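Local coordinates for protein NalD (Pseudomonas aeruginosa PAO1, PDB 5DAJ) that represses the MexAB-OprM multidrug efflux pump as a TetR-family regulator that probably binds DNA, and lets the pump be expressed when it binds novobiocin, at residues S32-A37 against V42-V47; A14-A19 against W49-K54. All coordinates share one frame; numbering follows the deposited sequence.

Contact 1. Residues S32-A37 against V42-V47; sequences SLEQIA and VTRGAV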
# COMPACT_ATOMS: atom_id res chain seq x y z
N SER A 32 -20.06 11.16 7.51
CA SER A 32 -21.11 10.48 8.27
C SER A 32 -22.20 9.96 7.35
O SER A 32 -22.30 10.35 6.18
CB SER A 32 -21.73 11.44 9.28
OG SER A 32 -22.49 12.44 8.61
N LEU A 33 -23.03 9.08 7.89
CA LEU A 33 -24.17 8.54 7.15
C LEU A 33 -25.22 9.62 6.92
O LEU A 33 -25.92 9.59 5.91
CB LEU A 33 -24.77 7.33 7.88
CG LEU A 33 -23.85 6.11 7.99
CD1 LEU A 33 -24.43 5.07 8.94
CD2 LEU A 33 -23.57 5.48 6.65
N GLU A 34 -25.34 10.54 7.88
CA GLU A 34 -26.24 11.70 7.76
C GLU A 34 -25.85 12.58 6.57
O GLU A 34 -26.69 12.92 5.74
CB GLU A 34 -26.23 12.53 9.05
CG GLU A 34 -27.24 13.68 9.06
CD GLU A 34 -27.38 14.36 10.42
OE1 GLU A 34 -26.38 14.40 11.18
OE2 GLU A 34 -28.49 14.86 10.72
N GLN A 35 -24.57 12.88 6.47
CA GLN A 35 -24.01 13.67 5.36
C GLN A 35 -24.19 13.00 4.00
O GLN A 35 -24.45 13.67 2.99
CB GLN A 35 -22.53 13.94 5.59
CG GLN A 35 -22.26 14.94 6.70
CD GLN A 35 -20.80 14.98 7.13
OE1 GLN A 35 -20.14 13.95 7.20
NE2 GLN A 35 -20.32 16.16 7.47
N ILE A 36 -24.05 11.68 3.97
CA ILE A 36 -24.25 10.89 2.75
C ILE A 36 -25.71 10.98 2.30
O ILE A 36 -25.99 11.21 1.12
CB ILE A 36 -23.85 9.42 2.94
CG1 ILE A 36 -22.33 9.31 3.06
CG2 ILE A 36 -24.32 8.54 1.78
CD1 ILE A 36 -21.84 8.02 3.68
N ALA A 37 -26.61 10.77 3.25
CA ALA A 37 -28.05 10.84 3.01
C ALA A 37 -28.46 12.18 2.40
O ALA A 37 -29.17 12.23 1.39
CB ALA A 37 -28.82 10.61 4.30
N VAL A 42 -31.86 12.13 0.13
CA VAL A 42 -32.49 10.96 0.74
C VAL A 42 -32.51 11.13 2.26
O VAL A 42 -31.73 11.88 2.82
CB VAL A 42 -31.76 9.66 0.26
CG1 VAL A 42 -31.51 8.65 1.37
CG2 VAL A 42 -32.52 9.01 -0.88
N THR A 43 -33.41 10.40 2.92
CA THR A 43 -33.51 10.42 4.40
C THR A 43 -32.42 9.57 5.04
O THR A 43 -32.01 8.54 4.50
CB THR A 43 -34.87 9.88 4.89
OG1 THR A 43 -35.02 8.49 4.53
CG2 THR A 43 -36.02 10.68 4.30
N ARG A 44 -32.03 9.96 6.26
CA ARG A 44 -31.03 9.25 7.05
C ARG A 44 -31.45 7.84 7.40
O ARG A 44 -30.66 6.98 7.53
CB ARG A 44 -30.69 10.02 8.30
CG ARG A 44 -29.73 9.31 9.23
CD ARG A 44 -29.21 10.25 10.29
NE ARG A 44 -28.67 9.56 11.45
CZ ARG A 44 -29.11 9.71 12.70
NH1 ARG A 44 -30.10 10.53 12.99
NH2 ARG A 44 -28.54 9.04 13.67
N GLY A 45 -32.74 7.64 7.54
CA GLY A 45 -33.34 6.32 7.73
C GLY A 45 -33.16 5.37 6.56
O GLY A 45 -32.92 4.18 6.75
N ALA A 46 -33.30 5.91 5.35
CA ALA A 46 -33.13 5.10 4.12
C ALA A 46 -31.72 4.53 3.96
O ALA A 46 -31.54 3.40 3.50
CB ALA A 46 -33.49 5.93 2.89
N VAL A 47 -30.72 5.33 4.32
CA VAL A 47 -29.30 4.89 4.27
C VAL A 47 -29.07 3.74 5.23
O VAL A 47 -28.59 2.66 4.84
CB VAL A 47 -28.33 6.04 4.60
CG1 VAL A 47 -26.91 5.52 4.75
CG2 VAL A 47 -28.38 7.12 3.53
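With CG1 anti to the backbone N (chi1 171°) and CG2 anti to the carbonyl carbon, Val47 divides its two methyls between two residues one helical turn apart, Leu33 and Ala37. This is the inner angle of a helix-turn-helix, the predicted DNA-binding motif of this TetR-family protein: helix 33-40 comes first, a short turn follows, and helix 44-51, which in relatives is the recognition helix, packs back against it. CG2 of Val47 lies 3.6 Å from CB of Ala37, while CG1 meets CD2 of Leu33 at 3.8 Å. Leu33 and Val47 also both touch Leu57 of helix 54-63, which extends the apolar layer beyond the motif.

The methyl of Ala37 lies between the two helices. Besides Val47 CG2 it touches Thr43 O, and its CB sits 3.8 Å from CA of Arg44, so that the second helix begins almost against the methyl. On the solvent side, Glu34 and Arg44 cross with their aliphatic parts, CB of Glu34 resting 4.0 Å from CD of Arg44. Their charged ends do not join: OE2 of Glu34 stays 5.1 Å from NH1 of Arg44, so any attraction between the opposite charges is probably weak and long-range.

Both helices start with a side-chain cap. Ser32 and Gln35 form a capping box, in which Ser32 OG accepts from Gln35 N and Gln35 OE1 accepts from Ser32 N. Thr43 is the N-cap of helix 44-51, its OG1 accepting from Ala46 N at 3.2 Å. The backbone also ties the turn: Val42 N donates to Ala37 O over 3.0 Å, a bent bond with an N-H...O angle of 137° and the donor tilted 30° out of the carbonyl plane.

Contact 2. Residues A14-A19 against W49-K54; sequences AILLAA and WHFQNK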
# COMPACT_ATOMS: atom_id res chain seq x y z
N ALA A 14 -27.72 5.68 -5.94
CA ALA A 14 -27.65 7.11 -5.61
C ALA A 14 -26.85 7.36 -4.34
O ALA A 14 -25.96 8.21 -4.31
CB ALA A 14 -29.04 7.69 -5.46
N ILE A 15 -27.16 6.57 -3.32
CA ILE A 15 -26.45 6.61 -2.04
C ILE A 15 -24.94 6.29 -2.20
O ILE A 15 -24.10 6.99 -1.64
CB ILE A 15 -27.09 5.64 -0.99
CG1 ILE A 15 -28.45 6.19 -0.54
CG2 ILE A 15 -26.18 5.46 0.22
CD1 ILE A 15 -29.28 5.21 0.26
N LEU A 16 -24.63 5.23 -2.95
CA LEU A 16 -23.23 4.81 -3.16
C LEU A 16 -22.43 5.84 -3.92
O LEU A 16 -21.24 6.06 -3.63
CB LEU A 16 -23.14 3.44 -3.85
CG LEU A 16 -23.63 2.25 -3.01
CD1 LEU A 16 -23.67 0.99 -3.85
CD2 LEU A 16 -22.75 2.03 -1.78
N LEU A 17 -23.05 6.44 -4.93
CA LEU A 17 -22.39 7.51 -5.70
C LEU A 17 -22.08 8.73 -4.83
O LEU A 17 -20.98 9.29 -4.91
CB LEU A 17 -23.26 7.93 -6.89
CG LEU A 17 -23.15 7.06 -8.15
CD1 LEU A 17 -24.19 7.50 -9.16
CD2 LEU A 17 -21.75 7.12 -8.76
N ALA A 18 -23.05 9.12 -4.02
CA ALA A 18 -22.89 10.22 -3.05
C ALA A 18 -21.75 9.96 -2.07
O ALA A 18 -20.86 10.79 -1.89
CB ALA A 18 -24.18 10.44 -2.28
N ALA A 19 -21.76 8.77 -1.48
CA ALA A 19 -20.70 8.33 -0.57
C ALA A 19 -19.32 8.30 -1.24
O ALA A 19 -18.31 8.68 -0.63
CB ALA A 19 -21.03 6.96 0.01
N TRP A 49 -31.32 1.91 6.45
CA TRP A 49 -32.19 0.86 5.96
C TRP A 49 -31.55 -0.04 4.91
O TRP A 49 -31.67 -1.24 4.96
CB TRP A 49 -33.43 1.52 5.39
CG TRP A 49 -34.47 0.59 5.00
CD1 TRP A 49 -34.86 0.32 3.77
CD2 TRP A 49 -35.29 -0.19 5.86
NE1 TRP A 49 -35.85 -0.60 3.77
CE2 TRP A 49 -36.13 -0.93 5.06
CE3 TRP A 49 -35.37 -0.35 7.23
CZ2 TRP A 49 -37.05 -1.81 5.57
CZ3 TRP A 49 -36.28 -1.21 7.73
CH2 TRP A 49 -37.10 -1.93 6.91
N HIS A 50 -30.88 0.56 3.95
CA HIS A 50 -30.20 -0.17 2.86
C HIS A 50 -28.83 -0.74 3.21
O HIS A 50 -28.42 -1.77 2.64
CB HIS A 50 -30.06 0.73 1.63
CG HIS A 50 -31.37 0.98 0.96
ND1 HIS A 50 -32.12 -0.05 0.43
CD2 HIS A 50 -32.08 2.11 0.75
CE1 HIS A 50 -33.22 0.44 -0.10
NE2 HIS A 50 -33.23 1.75 0.09
N PHE A 51 -28.10 -0.05 4.08
CA PHE A 51 -26.68 -0.39 4.33
C PHE A 51 -26.30 -0.65 5.78
O PHE A 51 -25.15 -1.01 6.03
CB PHE A 51 -25.79 0.71 3.74
CG PHE A 51 -25.89 0.81 2.25
CD1 PHE A 51 -25.32 -0.17 1.43
CD2 PHE A 51 -26.58 1.86 1.66
CE1 PHE A 51 -25.41 -0.08 0.05
CE2 PHE A 51 -26.67 1.95 0.27
CZ PHE A 51 -26.09 0.97 -0.53
N GLN A 52 -27.23 -0.48 6.72
CA GLN A 52 -27.03 -0.79 8.16
C GLN A 52 -26.00 0.08 8.88
O GLN A 52 -26.34 0.80 9.82
CB GLN A 52 -26.72 -2.26 8.38
CG GLN A 52 -27.87 -3.20 8.03
CD GLN A 52 -27.77 -3.71 6.61
OE1 GLN A 52 -26.89 -4.51 6.29
NE2 GLN A 52 -28.68 -3.25 5.75
N ASN A 53 -24.75 -0.00 8.44
CA ASN A 53 -23.68 0.79 9.02
C ASN A 53 -22.68 1.23 7.96
O ASN A 53 -22.69 0.75 6.83
CB ASN A 53 -22.99 -0.01 10.12
CG ASN A 53 -22.39 -1.31 9.61
OD1 ASN A 53 -21.40 -1.29 8.89
ND2 ASN A 53 -22.96 -2.44 10.00
N LYS A 54 -21.77 2.11 8.37
CA LYS A 54 -20.77 2.69 7.46
C LYS A 54 -19.85 1.63 6.85
O LYS A 54 -19.50 1.72 5.67
CB LYS A 54 -19.93 3.77 8.17
CG LYS A 54 -19.21 4.70 7.20
CD LYS A 54 -18.11 5.52 7.85
CE LYS A 54 -18.65 6.55 8.80
NZ LYS A 54 -17.58 7.49 9.21
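Apolar contact between Phe51 and the neighbouring pair Ile15 and Leu16 makes up most of this interface, a compact example of one aromatic ring serving two aliphatic partners. The ring reaches helix 6-26 because its CG stands anti to the carbonyl carbon, beside the backbone N (chi1 -64°), on a CB already directed at that helix. Ile15 meets the side of the ring carrying CD2 and CE2: its CG2 methyl is 3.5 Å from CE2 and its CB 3.9 Å from the same atom. Leu16 takes the far end, with both CG and CD2 lying 3.7 Å from CZ of Phe51 and CD2 3.9 Å from CE1. Both residues approach the ring obliquely.

In the three-helix DNA-binding domain of the TetR family, helix 6-26 packs against the predicted helix-turn-helix, and here Phe51, the last residue of helix 44-51, inserts its ring between that helix and helix 6-26. Leu57 and Glu60 of helix 54-63 touch the same phenylalanine.

A second, lighter contact involves the imidazole. CD1 of Ile15 comes obliquely to the His50 ring, 4.2 Å from CD2, while CD1 of Trp49 stands over the centre of one ring face.

Polar bonds mark the chain that leaves the helix. Gln52 departs from helical geometry with a positive phi of 65°, and Asn53 then caps the next helix. Asn53 OD1 accepts from the backbone N of His56, whose ring nitrogen ND1 bonds in turn to the carbonyl oxygen of Phe51. Lys54 NZ forms a salt bridge with Glu121 and bonds Val28 O and Thr31 O.

How the contacts relate
Contact 1 is nested within the loop of chain closed by contact 2, and the two centres lie about 7 Å apart. Both draw on helix 44-51, contact 1 near its start and contact 2 at its end, so this helix is fastened first to helix 33-40 and then to helix 6-26. The layers merge where Val47 CG2 comes 3.9 Å from Ile15 CD1. Ile36, which makes little of contact 1, adds a second link to helix 6-26: its CD1 packs 3.9 Å from Ala19 CB. Together they hold the probable DNA-reading helix against the rest of its domain, contact 1's centre lying about 26 Å from the centre of the chain and contact 2's about 20 Å.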